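PDB 3LM8: thiamine pyrophosphokinase from Bacillus subtilis, which catalyses the ATP-dependent conversion of thiamine to thiamine diphosphate, with release of AMP, as part of thiamine salvage. Local coordinates for residues E166-G171 with L176-I181; K119-N124 with I136-P141; Q115-G120 with I127-K132; F100-T103 with H109-G112. The protein carries 1 engineered substitution. All coordinates share one frame; numbering follows the deposited sequence.

Interaction 1. Residues E166-G171 with L176-I181; sequences ELTLTG and LNNCHI
Leu167 pairs with Cys179, and Leu169 with Leu176, as antiparallel hydrogen-bonded pairs of a beta hairpin. Leu167 N bonds to Cys179 O, and Cys179 N to Leu167 O at 2.9 Å. Leu169 N bonds to Leu176 O at 2.8 Å. The register slips by one residue between the pairs, a beta bulge.

The tight side is the leucine face. Leu176 CD2 touches both Leu167 CD2 and Leu169 CD1, at 3.6 Å each. Leu169 and Leu176 lie side by side. Ile181 CG1 reaches Leu167 CD2 at 3.5 Å.

The other side is loose and open to solvent. Glu166 only skirts the poorly ordered amide of Asn178. Thr168 is the exception: OG1, anti to its carbonyl carbon (chi1 -70°), takes the proton of Asn178 N at 2.9 Å in a nearly straight bond (164°). A valine here would probably leave Asn178 N without this acceptor and the bulge less firmly fixed.

Polar bonds thus set the hairpin's irregular register, while the apolar face packs beside the thiamine pocket, where Leu176 touches the bound vitamin.

Interaction 2. Residues K119-N124 with I136-P141; sequences KGVKTN and IQMFPP
Val121 and Pro140 mark the closest backbone approach, CA to CA 6.3 Å, where the end of helix 107-122 faces the end of strand 134-139. No hydrogen bond joins the two segments. The contact rests on Val121, whose side chain points toward the strand.

Both methyls of Val121 meet Met138, which is present as selenomethionine. Its chain is bent at the last torsion (chi3 24°), and the terminal CE comes to 3.6 Å from Val121 CG1 and 3.9 Å from Val121 CG2. The two side chains cross at about a right angle, with the selenomethionine tip lying across the valine fork. CG1 of Val121 is anti to the carbonyl carbon (chi1 -68°), which lets this one methyl serve two partners. It also lies 4.0 Å from Pro140 CD, as the valine and the proline ring slide past each other in opposite directions. Asn124, poorly ordered, touches the proline ring only loosely, with ND2 4.3 Å from Pro140 CG.

The helix stops here in a Schellman motif. Asn124, with positive phi, is the C-prime residue; its N bonds to Val121 O at 3.1 Å, and Ile125 N bonds back to Gly120 O. Thr123 OG1 donates to Gly120 O at 3.0 Å, tilted 35° from the carbonyl plane. Met138 also touches Leu117 of helix 107-122 and Ile208 of strand 207-212.

The division is clear: polar bonds finish the helix within its own segment, and dispersion contacts alone attach it to the strand.

Interaction 3. Residues Q115-G120 with I127-K132; sequences QLLYKG and IRLIDK
Leu117 CD2 lies off one face of the Ile127 peptide, well out of the carbonyl plane, 3.2 Å from Ile127 O. The rest of the contact is aliphatic.

Leu117 and Leu129 reach toward each other tip to tip. Leu117 CD2 lies 3.4 Å from Leu129 CD2, and Leu117 CD1 lies 3.6 Å from Leu129 CD1. The two forks therefore meet methyl to methyl. Leu117 CG is anti to the carbonyl carbon (chi1 -64°), which carries the fork down to the strand. Its CD2 also touches Ile127 CG2 at 3.7 Å. One leucine from the helix thus spans two strand residues that point the same way.

Helix 115-120 runs nearly antiparallel to strand 127-131, at 159°, with their axes 8.9 Å apart at closest approach. This is the return leg of a beta-alpha-beta crossover, from strand 96-100 through helix 107-122 to strand 126-131. Ile99 packs on Leu129, Leu90 on Ile127, and Ile136 on Leu117.

All the touching residues are buried. The helix is held over the sheet by close-packed methyl groups, with no hydrogen bond between the segments.

Interaction 4. Residues F100-T103 with H109-G112; sequences FGIT and HFLG
Ile102 meets His109 and Phe110 in the strand-to-helix loop of the beta-alpha-beta unit, where the chain leaving strand 96-100 folds against the start of helix 107-122. The loop turns at Gly101, which has positive phi.

The His109 ring points into the loop, with CG anti to the backbone N (chi1 175°). Its edge meets two loop carbonyls. Ile102 O lies near the ring plane, 3.0 Å from both His109 ND1 and His109 CE1. Gly101 O is also at the edge, 3.3 Å from His109 CE1. Asn113 ND2, one turn further along the helix, makes a weak hydrogen bond to Ile102 O. An alanine in place of His109 would probably leave both loop carbonyls without their ring neighbour and open a gap between loop and helix.

The His109 side chain is about 6 Å from a bound phosphate ion. That ion probably came from the crystallisation liquor, though it may mark a pocket.

Phe110 covers the next part of the loop. Its CD2 approaches Ile102 O at 3.6 Å, again with the ring edge toward the oxygen. Ile102 and Phe110 also touch through their side chains, CG2 lying in the ring plane at the edge. Thr103 runs alongside the phenylalanine, pointing the same way, and its methyl CG2 comes to 3.8 Å from Phe110 CD2.

Interactions 2, 3 and 4 all use helix 107-122, at its end, its later turns and its start. Interaction 3 is the core, buried and aliphatic, its centre about 3 Å from the chain's. Interactions 1, 2 and 4 are partly buried, interaction 1 with exposed residues on its polar side. Strands 126-131 and 134-139 are neighbours in one sheet, so interactions 2 and 3 pack the same helix on adjoining strands; Ile102 of interaction 4 packs against Leu129. Interaction 4 differs in setting ring edges against loop carbonyls. Interaction 1 stands apart in the separate antiparallel sheet, its centre about 29 Å from that of interaction 4. It alone has clear hydrogen bonds between its segments and borders bound thiamine.

Interaction 1. Residues E166-G171 with L176-I181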
loop_
_atom_site.group_PDB
_atom_site.type_symbol
_atom_site.label_atom_id
_atom_site.label_comp_id
_atom_site.label_asym_id
_atom_site.label_seq_id
_atom_site.Cartn_x
_atom_site.Cartn_y
_atom_site.Cartn_z
ATOM N N GLU A 166 13.738 18.565 10.740
ATOM C CA GLU A 166 15.093 18.172 10.363
ATOM C C GLU A 166 15.163 17.109 9.263
ATOM O O GLU A 166 15.843 16.092 9.410
ATOM C CB GLU A 166 15.858 17.691 11.604
ATOM C CG GLU A 166 16.076 18.760 12.661
ATOM C CD GLU A 166 16.869 18.242 13.858
ATOM O OE1 GLU A 166 17.881 17.535 13.644
ATOM O OE2 GLU A 166 16.491 18.547 15.013
ATOM N N LEU A 167 14.466 17.365 8.159
ATOM C CA LEU A 167 14.447 16.448 7.027
ATOM C C LEU A 167 15.716 16.604 6.208
ATOM O O LEU A 167 16.062 17.710 5.789
ATOM C CB LEU A 167 13.238 16.725 6.123
ATOM C CG LEU A 167 13.156 15.906 4.820
ATOM C CD1 LEU A 167 13.096 14.425 5.146
ATOM C CD2 LEU A 167 11.922 16.301 4.018
ATOM N N THR A 168 16.404 15.491 5.980
ATOM C CA THR A 168 17.630 15.487 5.199
ATOM C C THR A 168 17.512 14.500 4.052
ATOM O O THR A 168 17.091 13.360 4.240
ATOM C CB THR A 168 18.838 15.100 6.068
ATOM O OG1 THR A 168 19.112 16.159 6.996
ATOM C CG2 THR A 168 20.066 14.839 5.194
ATOM N N LEU A 169 17.882 14.947 2.862
ATOM C CA LEU A 169 17.819 14.104 1.674
ATOM C C LEU A 169 19.202 13.995 1.038
ATOM O O LEU A 169 19.881 14.999 0.830
ATOM C CB LEU A 169 16.823 14.694 0.674
ATOM C CG LEU A 169 15.413 14.898 1.221
ATOM C CD1 LEU A 169 14.563 15.579 0.173
ATOM C CD2 LEU A 169 14.804 13.567 1.608
ATOM N N THR A 170 19.613 12.775 0.722
ATOM C CA THR A 170 20.923 12.553 0.132
ATOM C C THR A 170 20.862 11.535 -0.981
ATOM O O THR A 170 20.367 10.427 -0.785
ATOM C CB THR A 170 21.912 12.050 1.182
ATOM O OG1 THR A 170 22.006 13.009 2.241
ATOM C CG2 THR A 170 23.287 11.845 0.558
ATOM N N GLY A 171 21.396 11.907 -2.141
ATOM C CA GLY A 171 21.375 11.026 -3.296
ATOM C C GLY A 171 20.204 11.447 -4.162
ATOM O O GLY A 171 19.803 10.755 -5.105
ATOM N N LEU A 176 18.432 18.302 0.572
ATOM C CA LEU A 176 17.828 18.977 1.715
ATOM C C LEU A 176 18.673 18.653 2.945
ATOM O O LEU A 176 19.008 17.490 3.173
ATOM C CB LEU A 176 16.403 18.444 1.915
ATOM C CG LEU A 176 15.205 19.391 1.993
ATOM C CD1 LEU A 176 15.227 20.377 0.832
ATOM C CD2 LEU A 176 13.928 18.562 1.996
ATOM N N ASN A 177 19.017 19.663 3.741
ATOM C CA ASN A 177 19.829 19.422 4.945
ATOM C C ASN A 177 19.153 19.947 6.212
ATOM O O ASN A 177 19.004 21.159 6.380
ATOM C CB ASN A 177 21.219 20.061 4.784
ATOM C CG ASN A 177 22.131 19.813 5.985
ATOM O OD1 ASN A 177 22.189 18.706 6.531
ATOM N ND2 ASN A 177 22.859 20.846 6.393
ATOM N N ASN A 178 18.759 19.028 7.097
ATOM C CA ASN A 178 18.079 19.361 8.360
ATOM C C ASN A 178 17.034 20.457 8.162
ATOM O O ASN A 178 16.975 21.448 8.897
ATOM C CB ASN A 178 19.098 19.770 9.429
ATOM C CG ASN A 178 19.772 18.571 10.078
ATOM O OD1 ASN A 178 20.787 18.709 10.761
ATOM N ND2 ASN A 178 19.199 17.389 9.880
ATOM N N CYS A 179 16.200 20.228 7.154
ATOM C CA CYS A 179 15.139 21.131 6.739
ATOM C C CYS A 179 13.846 20.900 7.530
ATOM O O CYS A 179 13.540 19.777 7.931
ATOM C CB CYS A 179 14.895 20.911 5.237
ATOM S SG CYS A 179 13.914 22.151 4.377
ATOM N N HIS A 180 13.103 21.977 7.763
ATOM C CA HIS A 180 11.823 21.910 8.468
ATOM C C HIS A 180 10.713 22.002 7.422
ATOM O O HIS A 180 10.559 23.035 6.767
ATOM C CB HIS A 180 11.672 23.080 9.436
ATOM C CG HIS A 180 10.366 23.086 10.165
ATOM N ND1 HIS A 180 10.060 22.176 11.153
ATOM C CD2 HIS A 180 9.275 23.876 10.034
ATOM C CE1 HIS A 180 8.839 22.405 11.601
ATOM N NE2 HIS A 180 8.340 23.432 10.938
ATOM N N ILE A 181 9.951 20.926 7.257
ATOM C CA ILE A 181 8.870 20.915 6.277
ATOM C C ILE A 181 7.546 21.142 6.989
ATOM O O ILE A 181 7.133 20.349 7.840
ATOM C CB ILE A 181 8.817 19.568 5.492
ATOM C CG1 ILE A 181 10.184 19.266 4.879
ATOM C CG2 ILE A 181 7.798 19.657 4.359
ATOM C CD1 ILE A 181 10.641 20.315 3.903
#

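Interaction 2. Residues K119-N124 with I136-P141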
loop_
_atom_site.group_PDB
_atom_site.type_symbol
_atom_site.label_atom_id
_atom_site.label_comp_id
_atom_site.label_asym_id
_atom_site.label_seq_id
_atom_site.Cartn_x
_atom_site.Cartn_y
_atom_site.Cartn_z
ATOM N N LYS A 119 -2.222 3.445 10.787
ATOM C CA LYS A 119 -2.370 2.337 11.723
ATOM C C LYS A 119 -1.125 1.456 11.706
ATOM O O LYS A 119 -0.871 0.699 12.638
ATOM C CB LYS A 119 -3.600 1.512 11.335
ATOM C CG LYS A 119 -4.068 0.506 12.367
ATOM C CD LYS A 119 -5.390 -0.107 11.928
ATOM C CE LYS A 119 -6.101 -0.813 13.070
ATOM N NZ LYS A 119 -7.484 -1.212 12.677
ATOM N N GLY A 120 -0.345 1.565 10.638
ATOM C CA GLY A 120 0.859 0.766 10.514
ATOM C C GLY A 120 2.061 1.305 11.256
ATOM O O GLY A 120 2.899 0.524 11.701
ATOM N N VAL A 121 2.166 2.626 11.384
ATOM C CA VAL A 121 3.293 3.220 12.097
ATOM C C VAL A 121 3.104 2.974 13.583
ATOM O O VAL A 121 4.072 2.864 14.334
ATOM C CB VAL A 121 3.411 4.746 11.836
ATOM C CG1 VAL A 121 3.801 4.994 10.388
ATOM C CG2 VAL A 121 2.103 5.444 12.140
ATOM N N LYS A 122 1.843 2.873 13.998
ATOM C CA LYS A 122 1.515 2.626 15.395
ATOM C C LYS A 122 2.031 1.253 15.781
ATOM O O LYS A 122 2.425 1.020 16.922
ATOM C CB LYS A 122 0.002 2.656 15.603
ATOM C CG LYS A 122 -0.672 3.931 15.132
ATOM C CD LYS A 122 -2.098 4.046 15.680
ATOM C CE LYS A 122 -2.967 2.852 15.293
ATOM N NZ LYS A 122 -4.333 2.942 15.889
ATOM N N THR A 123 2.023 0.354 14.803
ATOM C CA THR A 123 2.455 -1.027 14.987
ATOM C C THR A 123 3.849 -1.275 14.418
ATOM O O THR A 123 4.308 -2.415 14.366
ATOM C CB THR A 123 1.497 -1.988 14.270
ATOM O OG1 THR A 123 1.783 -1.979 12.864
ATOM C CG2 THR A 123 0.049 -1.556 14.486
ATOM N N ASN A 124 4.515 -0.214 13.988
ATOM C CA ASN A 124 5.837 -0.351 13.404
ATOM C C ASN A 124 5.960 -1.597 12.524
ATOM O O ASN A 124 6.743 -2.505 12.804
ATOM C CB ASN A 124 6.912 -0.366 14.495
ATOM C CG ASN A 124 7.364 1.032 14.888
ATOM O OD1 ASN A 124 8.309 1.198 15.663
ATOM N ND2 ASN A 124 6.691 2.047 14.353
ATOM N N ILE A 136 3.146 3.726 -2.195
ATOM C CA ILE A 136 3.000 4.664 -1.100
ATOM C C ILE A 136 3.435 4.023 0.199
ATOM O O ILE A 136 3.165 2.842 0.436
ATOM C CB ILE A 136 1.537 5.130 -0.979
ATOM C CG1 ILE A 136 1.120 5.792 -2.282
ATOM C CG2 ILE A 136 1.393 6.126 0.170
ATOM C CD1 ILE A 136 -0.334 5.861 -2.466
ATOM N N GLN A 137 4.107 4.805 1.036
ATOM C CA GLN A 137 4.580 4.310 2.322
ATOM C C GLN A 137 4.753 5.461 3.293
ATOM O O GLN A 137 5.175 6.557 2.920
ATOM C CB GLN A 137 5.910 3.582 2.156
ATOM C CG GLN A 137 6.006 2.278 2.909
ATOM C CD GLN A 137 7.378 1.634 2.767
ATOM O OE1 GLN A 137 7.811 1.296 1.660
ATOM N NE2 GLN A 137 8.071 1.463 3.892
HETATM N N MSE A 138 4.407 5.206 4.545
HETATM C CA MSE A 138 4.522 6.210 5.582
HETATM C C MSE A 138 5.646 5.843 6.523
HETATM O O MSE A 138 5.896 4.669 6.776
HETATM C CB MSE A 138 3.214 6.321 6.360
HETATM C CG MSE A 138 2.243 7.340 5.792
HETATM SE SE MSE A 138 0.722 7.643 6.949
HETATM C CE MSE A 138 1.482 7.103 8.645
ATOM N N PHE A 139 6.334 6.846 7.041
ATOM C CA PHE A 139 7.421 6.572 7.967
ATOM C C PHE A 139 7.418 7.454 9.197
ATOM O O PHE A 139 7.101 8.654 9.139
ATOM C CB PHE A 139 8.792 6.751 7.307
ATOM C CG PHE A 139 9.054 5.830 6.153
ATOM C CD1 PHE A 139 8.550 6.118 4.889
ATOM C CD2 PHE A 139 9.840 4.691 6.325
ATOM C CE1 PHE A 139 8.825 5.284 3.806
ATOM C CE2 PHE A 139 10.122 3.849 5.254
ATOM C CZ PHE A 139 9.614 4.143 3.985
ATOM N N PRO A 140 7.746 6.856 10.343
ATOM C CA PRO A 140 7.810 7.611 11.596
ATOM C C PRO A 140 9.223 8.207 11.590
ATOM O O PRO A 140 10.007 7.944 10.675
ATOM C CB PRO A 140 7.653 6.528 12.664
ATOM C CG PRO A 140 8.319 5.317 12.021
ATOM C CD PRO A 140 7.790 5.398 10.588
ATOM N N PRO A 141 9.563 9.033 12.584
ATOM C CA PRO A 141 10.924 9.577 12.556
ATOM C C PRO A 141 11.984 8.464 12.497
ATOM O O PRO A 141 11.807 7.389 13.063
ATOM C CB PRO A 141 10.975 10.393 13.839
ATOM C CG PRO A 141 9.572 10.987 13.865
ATOM C CD PRO A 141 8.717 9.768 13.545
#

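Interaction 3. Residues Q115-G120 with I127-K132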
loop_
_atom_site.group_PDB
_atom_site.type_symbol
_atom_site.label_atom_id
_atom_site.label_comp_id
_atom_site.label_asym_id
_atom_site.label_seq_id
_atom_site.Cartn_x
_atom_site.Cartn_y
_atom_site.Cartn_z
ATOM N N GLN A 115 -5.192 6.593 5.111
ATOM C CA GLN A 115 -5.291 6.654 6.562
ATOM C C GLN A 115 -4.870 5.309 7.145
ATOM O O GLN A 115 -4.293 5.248 8.231
ATOM C CB GLN A 115 -6.721 6.960 6.992
ATOM C CG GLN A 115 -7.327 8.192 6.334
ATOM C CD GLN A 115 -6.658 9.484 6.763
ATOM O OE1 GLN A 115 -5.853 10.056 6.024
ATOM N NE2 GLN A 115 -6.992 9.952 7.969
ATOM N N LEU A 116 -5.166 4.229 6.427
ATOM C CA LEU A 116 -4.810 2.886 6.881
ATOM C C LEU A 116 -3.323 2.792 7.215
ATOM O O LEU A 116 -2.938 2.097 8.153
ATOM C CB LEU A 116 -5.148 1.840 5.802
ATOM C CG LEU A 116 -6.614 1.475 5.510
ATOM C CD1 LEU A 116 -7.258 0.906 6.752
ATOM C CD2 LEU A 116 -7.382 2.692 5.062
ATOM N N LEU A 117 -2.491 3.480 6.439
ATOM C CA LEU A 117 -1.050 3.459 6.659
ATOM C C LEU A 117 -0.662 3.994 8.043
ATOM O O LEU A 117 0.389 3.636 8.602
ATOM C CB LEU A 117 -0.364 4.298 5.590
ATOM C CG LEU A 117 -0.495 3.787 4.164
ATOM C CD1 LEU A 117 -0.095 4.886 3.185
ATOM C CD2 LEU A 117 0.369 2.553 4.005
ATOM N N TYR A 118 -1.515 4.866 8.573
ATOM C CA TYR A 118 -1.299 5.476 9.872
ATOM C C TYR A 118 -1.312 4.399 10.941
ATOM O O TYR A 118 -0.515 4.427 11.874
ATOM C CB TYR A 118 -2.391 6.510 10.166
ATOM C CG TYR A 118 -2.116 7.318 11.411
ATOM C CD1 TYR A 118 -1.032 8.187 11.467
ATOM C CD2 TYR A 118 -2.889 7.156 12.561
ATOM C CE1 TYR A 118 -0.715 8.865 12.635
ATOM C CE2 TYR A 118 -2.576 7.835 13.742
ATOM C CZ TYR A 118 -1.482 8.683 13.768
ATOM O OH TYR A 118 -1.123 9.326 14.927
ATOM N N LYS A 119 -2.222 3.445 10.787
ATOM C CA LYS A 119 -2.370 2.337 11.723
ATOM C C LYS A 119 -1.125 1.456 11.706
ATOM O O LYS A 119 -0.871 0.699 12.638
ATOM C CB LYS A 119 -3.600 1.512 11.335
ATOM C CG LYS A 119 -4.068 0.506 12.367
ATOM C CD LYS A 119 -5.390 -0.107 11.928
ATOM C CE LYS A 119 -6.101 -0.813 13.070
ATOM N NZ LYS A 119 -7.484 -1.212 12.677
ATOM N N GLY A 120 -0.345 1.565 10.638
ATOM C CA GLY A 120 0.859 0.766 10.514
ATOM C C GLY A 120 2.061 1.305 11.256
ATOM O O GLY A 120 2.899 0.524 11.701
ATOM N N ILE A 127 4.104 -1.230 5.711
ATOM C CA ILE A 127 2.859 -1.359 4.961
ATOM C C ILE A 127 3.009 -0.526 3.698
ATOM O O ILE A 127 3.014 0.701 3.743
ATOM C CB ILE A 127 1.673 -0.826 5.780
ATOM C CG1 ILE A 127 1.633 -1.529 7.144
ATOM C CG2 ILE A 127 0.371 -1.032 5.011
ATOM C CD1 ILE A 127 0.497 -1.069 8.041
ATOM N N ARG A 128 3.144 -1.193 2.567
ATOM C CA ARG A 128 3.325 -0.496 1.297
ATOM C C ARG A 128 2.067 -0.609 0.456
ATOM O O ARG A 128 1.502 -1.692 0.351
ATOM C CB ARG A 128 4.520 -1.115 0.554
ATOM C CG ARG A 128 4.637 -0.711 -0.892
ATOM C CD ARG A 128 5.804 -1.409 -1.586
ATOM N NE ARG A 128 7.102 -0.987 -1.069
ATOM C CZ ARG A 128 7.897 -1.749 -0.328
ATOM N NH1 ARG A 128 7.539 -2.986 -0.006
ATOM N NH2 ARG A 128 9.058 -1.272 0.095
ATOM N N LEU A 129 1.609 0.500 -0.121
ATOM C CA LEU A 129 0.415 0.452 -0.975
ATOM C C LEU A 129 0.931 0.415 -2.397
ATOM O O LEU A 129 1.872 1.128 -2.723
ATOM C CB LEU A 129 -0.470 1.689 -0.802
ATOM C CG LEU A 129 -0.824 2.231 0.588
ATOM C CD1 LEU A 129 -1.813 3.381 0.392
ATOM C CD2 LEU A 129 -1.422 1.143 1.485
ATOM N N ILE A 130 0.321 -0.402 -3.247
ATOM C CA ILE A 130 0.791 -0.508 -4.627
ATOM C C ILE A 130 -0.274 -0.541 -5.719
ATOM O O ILE A 130 -1.293 -1.228 -5.597
ATOM C CB ILE A 130 1.616 -1.781 -4.837
ATOM C CG1 ILE A 130 2.720 -1.887 -3.786
ATOM C CG2 ILE A 130 2.183 -1.786 -6.253
ATOM C CD1 ILE A 130 3.506 -3.175 -3.888
ATOM N N ASP A 131 -0.009 0.191 -6.797
ATOM C CA ASP A 131 -0.889 0.218 -7.958
ATOM C C ASP A 131 -0.017 0.250 -9.219
ATOM O O ASP A 131 1.216 0.194 -9.141
ATOM C CB ASP A 131 -1.871 1.404 -7.901
ATOM C CG ASP A 131 -1.275 2.713 -8.399
ATOM O OD1 ASP A 131 -0.284 3.179 -7.809
ATOM O OD2 ASP A 131 -1.807 3.285 -9.382
ATOM N N LYS A 132 -0.662 0.314 -10.376
ATOM C CA LYS A 132 0.031 0.324 -11.659
ATOM C C LYS A 132 1.223 1.293 -11.756
ATOM O O LYS A 132 2.190 1.015 -12.459
ATOM C CB LYS A 132 -0.988 0.612 -12.770
ATOM C CG LYS A 132 -0.396 0.993 -14.122
ATOM C CD LYS A 132 -1.458 1.655 -15.004
ATOM C CE LYS A 132 -0.878 2.177 -16.312
ATOM N NZ LYS A 132 -0.268 1.096 -17.138
#

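Interaction 4. Residues F100-T103 with H109-G112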
loop_
_atom_site.group_PDB
_atom_site.type_symbol
_atom_site.label_atom_id
_atom_site.label_comp_id
_atom_site.label_asym_id
_atom_site.label_seq_id
_atom_site.Cartn_x
_atom_site.Cartn_y
_atom_site.Cartn_z
ATOM N N PHE A 100 -2.975 -3.982 -2.743
ATOM C CA PHE A 100 -3.267 -3.626 -4.129
ATOM C C PHE A 100 -4.757 -3.315 -4.286
ATOM O O PHE A 100 -5.549 -3.581 -3.373
ATOM C CB PHE A 100 -2.876 -4.790 -5.046
ATOM C CG PHE A 100 -1.481 -5.281 -4.823
ATOM C CD1 PHE A 100 -0.446 -4.881 -5.663
ATOM C CD2 PHE A 100 -1.193 -6.131 -3.751
ATOM C CE1 PHE A 100 0.865 -5.323 -5.444
ATOM C CE2 PHE A 100 0.109 -6.579 -3.520
ATOM C CZ PHE A 100 1.142 -6.172 -4.372
ATOM N N GLY A 101 -5.133 -2.775 -5.448
ATOM C CA GLY A 101 -6.531 -2.446 -5.696
ATOM C C GLY A 101 -6.893 -1.370 -4.706
ATOM O O GLY A 101 -7.985 -1.346 -4.129
ATOM N N ILE A 102 -5.944 -0.464 -4.533
ATOM C CA ILE A 102 -6.053 0.618 -3.590
ATOM C C ILE A 102 -6.430 1.963 -4.211
ATOM O O ILE A 102 -6.680 2.952 -3.506
ATOM C CB ILE A 102 -4.728 0.698 -2.818
ATOM C CG1 ILE A 102 -4.937 0.107 -1.426
ATOM C CG2 ILE A 102 -4.175 2.120 -2.811
ATOM C CD1 ILE A 102 -3.689 0.120 -0.575
ATOM N N THR A 103 -6.475 1.999 -5.535
ATOM C CA THR A 103 -6.842 3.221 -6.235
ATOM C C THR A 103 -8.041 2.915 -7.109
ATOM O O THR A 103 -8.295 1.763 -7.435
ATOM C CB THR A 103 -5.685 3.733 -7.086
ATOM O OG1 THR A 103 -5.169 2.662 -7.878
ATOM C CG2 THR A 103 -4.578 4.267 -6.194
ATOM N N HIS A 109 -12.104 6.404 -1.734
ATOM C CA HIS A 109 -11.484 5.093 -1.614
ATOM C C HIS A 109 -10.000 5.230 -1.303
ATOM O O HIS A 109 -9.532 4.755 -0.274
ATOM C CB HIS A 109 -11.693 4.289 -2.905
ATOM C CG HIS A 109 -10.997 2.961 -2.920
ATOM N ND1 HIS A 109 -9.666 2.819 -3.251
ATOM C CD2 HIS A 109 -11.452 1.713 -2.655
ATOM C CE1 HIS A 109 -9.334 1.540 -3.194
ATOM N NE2 HIS A 109 -10.400 0.848 -2.836
ATOM N N PHE A 110 -9.262 5.896 -2.183
ATOM C CA PHE A 110 -7.837 6.069 -1.969
ATOM C C PHE A 110 -7.561 6.840 -0.676
ATOM O O PHE A 110 -6.815 6.363 0.178
ATOM C CB PHE A 110 -7.226 6.781 -3.176
ATOM C CG PHE A 110 -5.743 7.012 -3.071
ATOM C CD1 PHE A 110 -5.216 8.290 -3.239
ATOM C CD2 PHE A 110 -4.875 5.963 -2.820
ATOM C CE1 PHE A 110 -3.849 8.519 -3.157
ATOM C CE2 PHE A 110 -3.505 6.187 -2.737
ATOM C CZ PHE A 110 -2.994 7.470 -2.906
ATOM N N LEU A 111 -8.167 8.015 -0.518
ATOM C CA LEU A 111 -7.941 8.809 0.688
ATOM C C LEU A 111 -8.080 7.948 1.945
ATOM O O LEU A 111 -7.364 8.138 2.935
ATOM C CB LEU A 111 -8.927 9.983 0.779
ATOM C CG LEU A 111 -8.602 11.338 0.154
ATOM C CD1 LEU A 111 -7.106 11.599 0.231
ATOM C CD2 LEU A 111 -9.073 11.364 -1.277
ATOM N N GLY A 112 -9.024 7.015 1.904
ATOM C CA GLY A 112 -9.226 6.147 3.034
ATOM C C GLY A 112 -7.974 5.318 3.193
ATOM O O GLY A 112 -7.218 5.493 4.151
#